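Local coordinates for protein glycosyl transferase (Staphylococcus aureus, PDB 5U02) that belongs to the TarS-type glycosyl transferases and is modelled here as a helical linker region followed by two C-terminal regions rich in beta structure, at residues F146-K150 and T348-Y353; E242-L246 and R297-F301; F253-T257 and L269-I274. One frame throughout, in Å; residues are numbered along the deposited sequence.

Contact 1 (F146-K150 and T348-Y353); sequences FDNHK and TAHMTY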
# COMPACT_ATOMS: atom_id res chain seq x y z
N PHE A 146 5.63 -7.07 -20.32
CA PHE A 146 5.15 -8.26 -19.65
C PHE A 146 5.93 -9.48 -20.13
O PHE A 146 6.58 -9.45 -21.18
CB PHE A 146 3.64 -8.46 -19.85
CG PHE A 146 3.25 -8.93 -21.23
CD1 PHE A 146 3.42 -8.12 -22.34
CD2 PHE A 146 2.68 -10.18 -21.41
CE1 PHE A 146 3.05 -8.55 -23.60
CE2 PHE A 146 2.31 -10.62 -22.67
CZ PHE A 146 2.49 -9.80 -23.77
N ASP A 147 5.87 -10.53 -19.32
CA ASP A 147 6.43 -11.83 -19.64
C ASP A 147 5.61 -12.87 -18.87
O ASP A 147 4.55 -12.56 -18.33
CB ASP A 147 7.93 -11.88 -19.31
CG ASP A 147 8.24 -11.40 -17.90
OD1 ASP A 147 7.54 -11.83 -16.95
OD2 ASP A 147 9.19 -10.60 -17.73
N ASN A 148 6.11 -14.11 -18.82
CA ASN A 148 5.40 -15.17 -18.12
C ASN A 148 5.46 -15.03 -16.60
O ASN A 148 4.92 -15.89 -15.89
CB ASN A 148 5.96 -16.54 -18.52
CG ASN A 148 7.39 -16.74 -18.07
OD1 ASN A 148 8.27 -15.95 -18.39
ND2 ASN A 148 7.61 -17.80 -17.28
N HIS A 149 6.09 -13.98 -16.09
CA HIS A 149 6.30 -13.79 -14.66
C HIS A 149 5.57 -12.58 -14.10
O HIS A 149 5.02 -12.65 -13.00
CB HIS A 149 7.81 -13.72 -14.37
CG HIS A 149 8.15 -13.22 -13.00
ND1 HIS A 149 8.74 -11.99 -12.77
CD2 HIS A 149 7.96 -13.79 -11.79
CE1 HIS A 149 8.92 -11.84 -11.47
NE2 HIS A 149 8.45 -12.91 -10.85
N LYS A 150 5.51 -11.47 -14.84
CA LYS A 150 4.81 -10.30 -14.35
C LYS A 150 4.46 -9.37 -15.51
O LYS A 150 5.01 -9.47 -16.61
CB LYS A 150 5.64 -9.53 -13.32
CG LYS A 150 6.94 -8.97 -13.88
CD LYS A 150 7.67 -8.11 -12.86
CE LYS A 150 8.96 -7.56 -13.44
NZ LYS A 150 9.68 -6.70 -12.47
N THR A 348 11.58 -21.38 -15.90
CA THR A 348 12.19 -20.07 -16.04
C THR A 348 12.66 -19.61 -14.66
O THR A 348 12.66 -20.38 -13.69
CB THR A 348 11.22 -19.08 -16.68
OG1 THR A 348 10.09 -18.89 -15.82
CG2 THR A 348 10.75 -19.59 -18.03
N ALA A 349 13.05 -18.33 -14.55
CA ALA A 349 13.64 -17.85 -13.30
C ALA A 349 12.66 -17.92 -12.13
O ALA A 349 13.09 -18.16 -10.99
CB ALA A 349 14.14 -16.42 -13.49
N HIS A 350 11.37 -17.74 -12.37
CA HIS A 350 10.39 -17.73 -11.29
C HIS A 350 9.23 -18.70 -11.48
O HIS A 350 8.40 -18.81 -10.57
CB HIS A 350 9.81 -16.33 -11.08
CG HIS A 350 10.83 -15.29 -10.72
ND1 HIS A 350 11.50 -14.54 -11.66
CD2 HIS A 350 11.27 -14.86 -9.51
CE1 HIS A 350 12.33 -13.71 -11.05
NE2 HIS A 350 12.20 -13.88 -9.74
N MET A 351 9.11 -19.37 -12.62
CA MET A 351 7.96 -20.20 -12.91
C MET A 351 8.41 -21.59 -13.36
O MET A 351 9.52 -21.79 -13.85
CB MET A 351 7.07 -19.57 -13.99
CG MET A 351 6.89 -18.06 -13.84
SD MET A 351 6.03 -17.55 -12.34
CE MET A 351 4.38 -18.17 -12.65
N THR A 352 7.52 -22.57 -13.16
CA THR A 352 7.77 -23.94 -13.58
C THR A 352 6.61 -24.41 -14.45
O THR A 352 5.45 -24.05 -14.22
CB THR A 352 7.95 -24.87 -12.38
OG1 THR A 352 8.18 -26.21 -12.84
CG2 THR A 352 6.72 -24.85 -11.47
N TYR A 353 6.94 -25.19 -15.47
CA TYR A 353 5.94 -25.70 -16.41
C TYR A 353 6.18 -27.20 -16.55
O TYR A 353 7.18 -27.62 -17.13
CB TYR A 353 6.04 -24.98 -17.76
CG TYR A 353 5.91 -23.49 -17.60
CD1 TYR A 353 4.66 -22.89 -17.50
CD2 TYR A 353 7.04 -22.68 -17.51
CE1 TYR A 353 4.54 -21.52 -17.32
CE2 TYR A 353 6.93 -21.32 -17.34
CZ TYR A 353 5.67 -20.74 -17.25
OH TYR A 353 5.56 -19.38 -17.08
O HOH W 1 3.30 -17.95 -16.19

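Contact 2 (E242-L246 and R297-F301); sequences ETSAL and RGYVF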
# COMPACT_ATOMS: atom_id res chain seq x y z
N GLU A 242 -1.35 -9.74 -30.43
CA GLU A 242 -1.58 -11.11 -29.98
C GLU A 242 -0.38 -11.72 -29.26
O GLU A 242 -0.47 -12.88 -28.84
CB GLU A 242 -2.02 -12.02 -31.13
CG GLU A 242 -3.34 -11.59 -31.78
CD GLU A 242 -4.51 -11.63 -30.81
OE1 GLU A 242 -4.55 -12.53 -29.95
OE2 GLU A 242 -5.40 -10.76 -30.91
N THR A 243 0.72 -10.99 -29.08
CA THR A 243 1.81 -11.47 -28.23
C THR A 243 1.27 -11.80 -26.84
O THR A 243 0.54 -11.01 -26.24
CB THR A 243 2.92 -10.42 -28.15
OG1 THR A 243 3.53 -10.26 -29.43
CG2 THR A 243 3.98 -10.83 -27.14
N SER A 244 1.64 -12.98 -26.32
CA SER A 244 1.01 -13.55 -25.14
C SER A 244 2.05 -13.99 -24.12
O SER A 244 3.26 -14.02 -24.39
CB SER A 244 0.14 -14.76 -25.50
OG SER A 244 -0.91 -14.40 -26.37
N ALA A 245 1.55 -14.35 -22.95
CA ALA A 245 2.34 -14.92 -21.87
C ALA A 245 1.76 -16.28 -21.51
O ALA A 245 0.54 -16.45 -21.42
CB ALA A 245 2.33 -14.01 -20.64
N LEU A 246 2.64 -17.26 -21.29
CA LEU A 246 2.22 -18.61 -20.95
C LEU A 246 1.97 -18.71 -19.45
O LEU A 246 2.82 -18.31 -18.64
CB LEU A 246 3.27 -19.63 -21.38
CG LEU A 246 2.95 -21.11 -21.16
CD1 LEU A 246 1.81 -21.55 -22.07
CD2 LEU A 246 4.19 -21.96 -21.39
N ARG A 297 1.36 -17.03 -32.49
CA ARG A 297 1.57 -15.73 -31.88
C ARG A 297 2.86 -15.82 -31.08
O ARG A 297 3.34 -16.91 -30.75
CB ARG A 297 0.39 -15.35 -30.98
CG ARG A 297 0.25 -16.23 -29.75
CD ARG A 297 -1.04 -15.98 -28.99
NE ARG A 297 -2.18 -16.73 -29.52
CZ ARG A 297 -3.27 -16.18 -30.04
NH1 ARG A 297 -3.39 -14.86 -30.10
NH2 ARG A 297 -4.24 -16.96 -30.49
N GLY A 298 3.43 -14.66 -30.78
CA GLY A 298 4.62 -14.64 -29.96
C GLY A 298 4.30 -14.87 -28.50
O GLY A 298 3.23 -14.51 -28.00
N TYR A 299 5.24 -15.51 -27.80
CA TYR A 299 5.18 -15.70 -26.36
C TYR A 299 6.44 -15.10 -25.74
O TYR A 299 7.55 -15.43 -26.16
CB TYR A 299 5.06 -17.18 -25.99
CG TYR A 299 3.66 -17.72 -26.09
CD1 TYR A 299 3.15 -18.18 -27.31
CD2 TYR A 299 2.83 -17.77 -24.97
CE1 TYR A 299 1.86 -18.67 -27.40
CE2 TYR A 299 1.54 -18.26 -25.06
CZ TYR A 299 1.06 -18.71 -26.27
OH TYR A 299 -0.22 -19.19 -26.36
N VAL A 300 6.25 -14.23 -24.75
CA VAL A 300 7.36 -13.55 -24.10
C VAL A 300 7.64 -14.23 -22.77
O VAL A 300 6.72 -14.45 -21.97
CB VAL A 300 7.06 -12.05 -23.90
CG1 VAL A 300 7.33 -11.28 -25.19
CG2 VAL A 300 5.62 -11.84 -23.44
N PHE A 301 8.90 -14.58 -22.55
CA PHE A 301 9.35 -15.19 -21.31
C PHE A 301 10.37 -14.29 -20.64
O PHE A 301 11.08 -13.52 -21.31
CB PHE A 301 9.95 -16.58 -21.55
CG PHE A 301 8.94 -17.61 -22.01
CD1 PHE A 301 8.57 -17.69 -23.35
CD2 PHE A 301 8.36 -18.48 -21.11
CE1 PHE A 301 7.64 -18.63 -23.77
CE2 PHE A 301 7.43 -19.42 -21.52
CZ PHE A 301 7.07 -19.50 -22.85
O HOH W 2 2.69 -12.18 -31.78
O HOH W 3 5.32 -16.79 -21.92

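Contact 3 (F253-T257 and L269-I274); sequences FYRLT and LYFTAI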
# COMPACT_ATOMS: atom_id res chain seq x y z
N PHE A 253 -2.65 -25.47 -19.32
CA PHE A 253 -1.93 -24.34 -19.89
C PHE A 253 -2.90 -23.31 -20.44
O PHE A 253 -3.96 -23.66 -20.98
CB PHE A 253 -0.98 -24.80 -20.99
CG PHE A 253 0.26 -25.47 -20.46
CD1 PHE A 253 1.38 -24.72 -20.14
CD2 PHE A 253 0.29 -26.84 -20.26
CE1 PHE A 253 2.52 -25.33 -19.65
CE2 PHE A 253 1.42 -27.46 -19.78
CZ PHE A 253 2.54 -26.70 -19.47
N TYR A 254 -2.53 -22.04 -20.28
CA TYR A 254 -3.35 -20.92 -20.72
C TYR A 254 -2.44 -19.87 -21.34
O TYR A 254 -1.23 -19.85 -21.12
CB TYR A 254 -4.12 -20.28 -19.56
CG TYR A 254 -5.03 -21.22 -18.80
CD1 TYR A 254 -4.53 -22.09 -17.84
CD2 TYR A 254 -6.41 -21.21 -19.02
CE1 TYR A 254 -5.36 -22.94 -17.13
CE2 TYR A 254 -7.25 -22.06 -18.31
CZ TYR A 254 -6.72 -22.92 -17.38
OH TYR A 254 -7.54 -23.76 -16.68
N ARG A 255 -3.06 -18.98 -22.13
CA ARG A 255 -2.39 -17.79 -22.61
C ARG A 255 -3.07 -16.57 -22.03
O ARG A 255 -4.30 -16.54 -21.87
CB ARG A 255 -2.37 -17.72 -24.15
CG ARG A 255 -3.74 -17.68 -24.84
CD ARG A 255 -3.56 -17.43 -26.33
NE ARG A 255 -4.77 -17.66 -27.12
CZ ARG A 255 -5.61 -16.70 -27.50
NH1 ARG A 255 -5.38 -15.44 -27.15
NH2 ARG A 255 -6.68 -16.99 -28.23
N LEU A 256 -2.26 -15.58 -21.65
CA LEU A 256 -2.73 -14.26 -21.25
C LEU A 256 -2.31 -13.30 -22.35
O LEU A 256 -1.12 -13.13 -22.61
CB LEU A 256 -2.15 -13.84 -19.90
CG LEU A 256 -2.59 -12.52 -19.27
CD1 LEU A 256 -4.08 -12.53 -19.06
CD2 LEU A 256 -1.88 -12.25 -17.94
N THR A 257 -3.29 -12.71 -23.03
CA THR A 257 -3.05 -11.93 -24.24
C THR A 257 -3.54 -10.51 -24.05
O THR A 257 -4.76 -10.28 -24.02
CB THR A 257 -3.75 -12.57 -25.44
OG1 THR A 257 -3.33 -13.94 -25.58
CG2 THR A 257 -3.42 -11.82 -26.73
N LEU A 269 -7.21 -7.68 -21.10
CA LEU A 269 -6.46 -8.93 -20.99
C LEU A 269 -7.38 -10.10 -21.31
O LEU A 269 -8.43 -10.25 -20.68
CB LEU A 269 -5.85 -9.09 -19.60
CG LEU A 269 -5.08 -7.88 -19.07
CD1 LEU A 269 -4.48 -8.16 -17.70
CD2 LEU A 269 -4.00 -7.47 -20.05
N TYR A 270 -6.98 -10.92 -22.27
CA TYR A 270 -7.73 -12.10 -22.67
C TYR A 270 -7.05 -13.34 -22.10
O TYR A 270 -5.86 -13.57 -22.35
CB TYR A 270 -7.83 -12.18 -24.20
CG TYR A 270 -8.81 -13.21 -24.72
CD1 TYR A 270 -10.17 -12.96 -24.72
CD2 TYR A 270 -8.36 -14.41 -25.26
CE1 TYR A 270 -11.08 -13.90 -25.21
CE2 TYR A 270 -9.26 -15.35 -25.75
CZ TYR A 270 -10.60 -15.09 -25.73
OH TYR A 270 -11.49 -16.02 -26.22
N PHE A 271 -7.82 -14.14 -21.35
CA PHE A 271 -7.33 -15.34 -20.69
C PHE A 271 -8.12 -16.54 -21.19
O PHE A 271 -9.35 -16.58 -21.02
CB PHE A 271 -7.45 -15.20 -19.17
CG PHE A 271 -6.87 -16.35 -18.40
CD1 PHE A 271 -5.51 -16.47 -18.21
CD2 PHE A 271 -7.70 -17.32 -17.84
CE1 PHE A 271 -4.97 -17.53 -17.50
CE2 PHE A 271 -7.18 -18.39 -17.13
CZ PHE A 271 -5.81 -18.49 -16.95
N THR A 272 -7.43 -17.50 -21.80
CA THR A 272 -8.11 -18.66 -22.36
C THR A 272 -7.16 -19.85 -22.41
O THR A 272 -5.93 -19.70 -22.41
CB THR A 272 -8.67 -18.37 -23.76
OG1 THR A 272 -9.61 -19.38 -24.11
CG2 THR A 272 -7.55 -18.36 -24.79
N ALA A 273 -7.75 -21.04 -22.45
CA ALA A 273 -6.98 -22.28 -22.45
C ALA A 273 -6.29 -22.50 -23.79
O ALA A 273 -6.74 -22.03 -24.84
CB ALA A 273 -7.90 -23.47 -22.15
N ILE A 274 -5.18 -23.24 -23.75
CA ILE A 274 -4.45 -23.66 -24.94
C ILE A 274 -4.01 -25.10 -24.74
O ILE A 274 -4.05 -25.65 -23.64
CB ILE A 274 -3.22 -22.77 -25.25
CG1 ILE A 274 -2.19 -22.88 -24.12
CG2 ILE A 274 -3.63 -21.32 -25.47
CD1 ILE A 274 -0.90 -22.19 -24.43
O HOH W 4 -3.68 -27.32 -21.54

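Contact 1 (F146-K150 and T348-Y353)
Two hairpin turns from different antiparallel sheets meet here: segment 146-150, a turn between strands 138-146 and 150-159 that contains an Asx turn, and segment 348-353, which leads from strand 345-347 into strand 352-354. Asp147 OD1 holds the first turn, accepting from His149 N (2.7 Å) and Lys150 N (3.0 Å); Asn148 points toward the second turn, and the ring of His149 reaches it. Thr348 starts that turn, its N bonded to Met351 O (2.9 Å). Its OG1 accepts from Asn148 ND2 at 3.1 Å and also pairs with the carboxylate of Glu302, whose backbone N in turn bonds Asn148 OD1. His350 lays its ring over that of His149 in an offset stack, centroids 3.9 Å apart and planes at 18°. Met351 touches both Asn148 and His149, its CG 3.5 Å from Asn148 ND2 and its SD at the edge of the His149 ring. Tyr353, in strand 352-354, completes the polar cluster: its OH accepts from Asn148 ND2 at 2.6 Å and donates to water 1 (2.8 Å), which donates to Asn148 O at 2.6 Å.

Contact 2 (E242-L246 and R297-F301)
A single beta bridge, Ser244 with Tyr299, joins two runs heading roughly the same way, 42° apart, and ties segment 242-246, which runs into strand 245-249, to the loop between strands 289-294 and 304-310. Ser244 satisfies both its backbone groups across it: Ser244 N donates to Gly298 O (2.8 Å), and Ser244 O accepts from Val300 N (3.0 Å). Waters extend the bridge in both directions. Water 2 accepts from Gly298 N (2.8 Å) and donates to Thr243 OG1 (3.1 Å), which also pairs with Thr240 O; water 3 accepts from Leu246 N (2.8 Å) and donates to Val300 O (2.7 Å). Tyr299 O and Phe301 N are satisfied by the side-chain amide of Gln321, while Ser244 OG pairs with Thr257 OG1. Ser244 CB sits over the Tyr299 ring in a CH-pi contact, and Leu246 CD2 meets Phe301 CZ at 4.1 Å. Close to a bound imidazole, a salt bridge joins Glu242 OE1 to Arg297 NH1 at 2.6 Å.

Contact 3 (F253-T257 and L269-I274)
The apolar heart of this antiparallel beta hairpin lies on the face carrying Leu256 and Phe271, a non-hydrogen-bonded pair. Leu256 CD1 reaches Leu269 CB at 3.9 Å and Phe271 CD1 at 4.3 Å, at the edge of the phenylalanine ring. Next to them Phe271 CZ lies over a face of the Tyr254 ring, 3.4 Å from Tyr254 CG; the two planes are only 13° apart, but the rings have slid past each other and barely overlap.

The backbone ladder bonds Arg255 with Thr272 and Thr257 with Tyr270, the latter pair having the shortest bonds. Arg255 N donates to Thr272 O (3.0 Å) and Thr272 N returns to Arg255 O (3.3 Å); Thr257 N to Tyr270 O and Tyr270 N to Thr257 O measure 2.8 and 2.9 Å. On the other face, Arg255 stretches its aliphatic part along Ile274, CG to CG2 3.7 Å, and passes its guanidinium face over Thr272 CG2. Its NH1 then donates to Thr257 OG1 (3.0 Å), a hydroxyl that also bonds Ser244 OG. At the far end water 4 spans Phe253 N and Ile274 O.

The hairpin is internal to the larger sheet: strand 245-249 pairs with strand 252-260, and strand 212-221 with strand 267-274, while helix 276-279 touches Phe253 and Ile274.

How the contacts relate
The three contacts form one cluster on the same side of the chain's centre, their centres 10 to 14 Å apart. Contacts 1 and 2 both join the ten-stranded sheet to parts of the chain around the seven-stranded one; contact 3 lies wholly within the former. Contacts 2 and 3 are closest, sharing adjacent strands through Ala245 O to Leu256 N (2.9 Å) and Ser244 OG to Thr257 OG1 (2.6 Å). Phe146 and Tyr353 carry contact 1 onto the others: Phe146 CZ lies 3.4 Å from Thr243 O, and Tyr353 CD1 3.9 Å from Phe253 CE1. Bound imidazole comes within about 3 Å of the side chains of Glu242 and Arg255, nearest atoms, and probably stems from the crystallisation liquor.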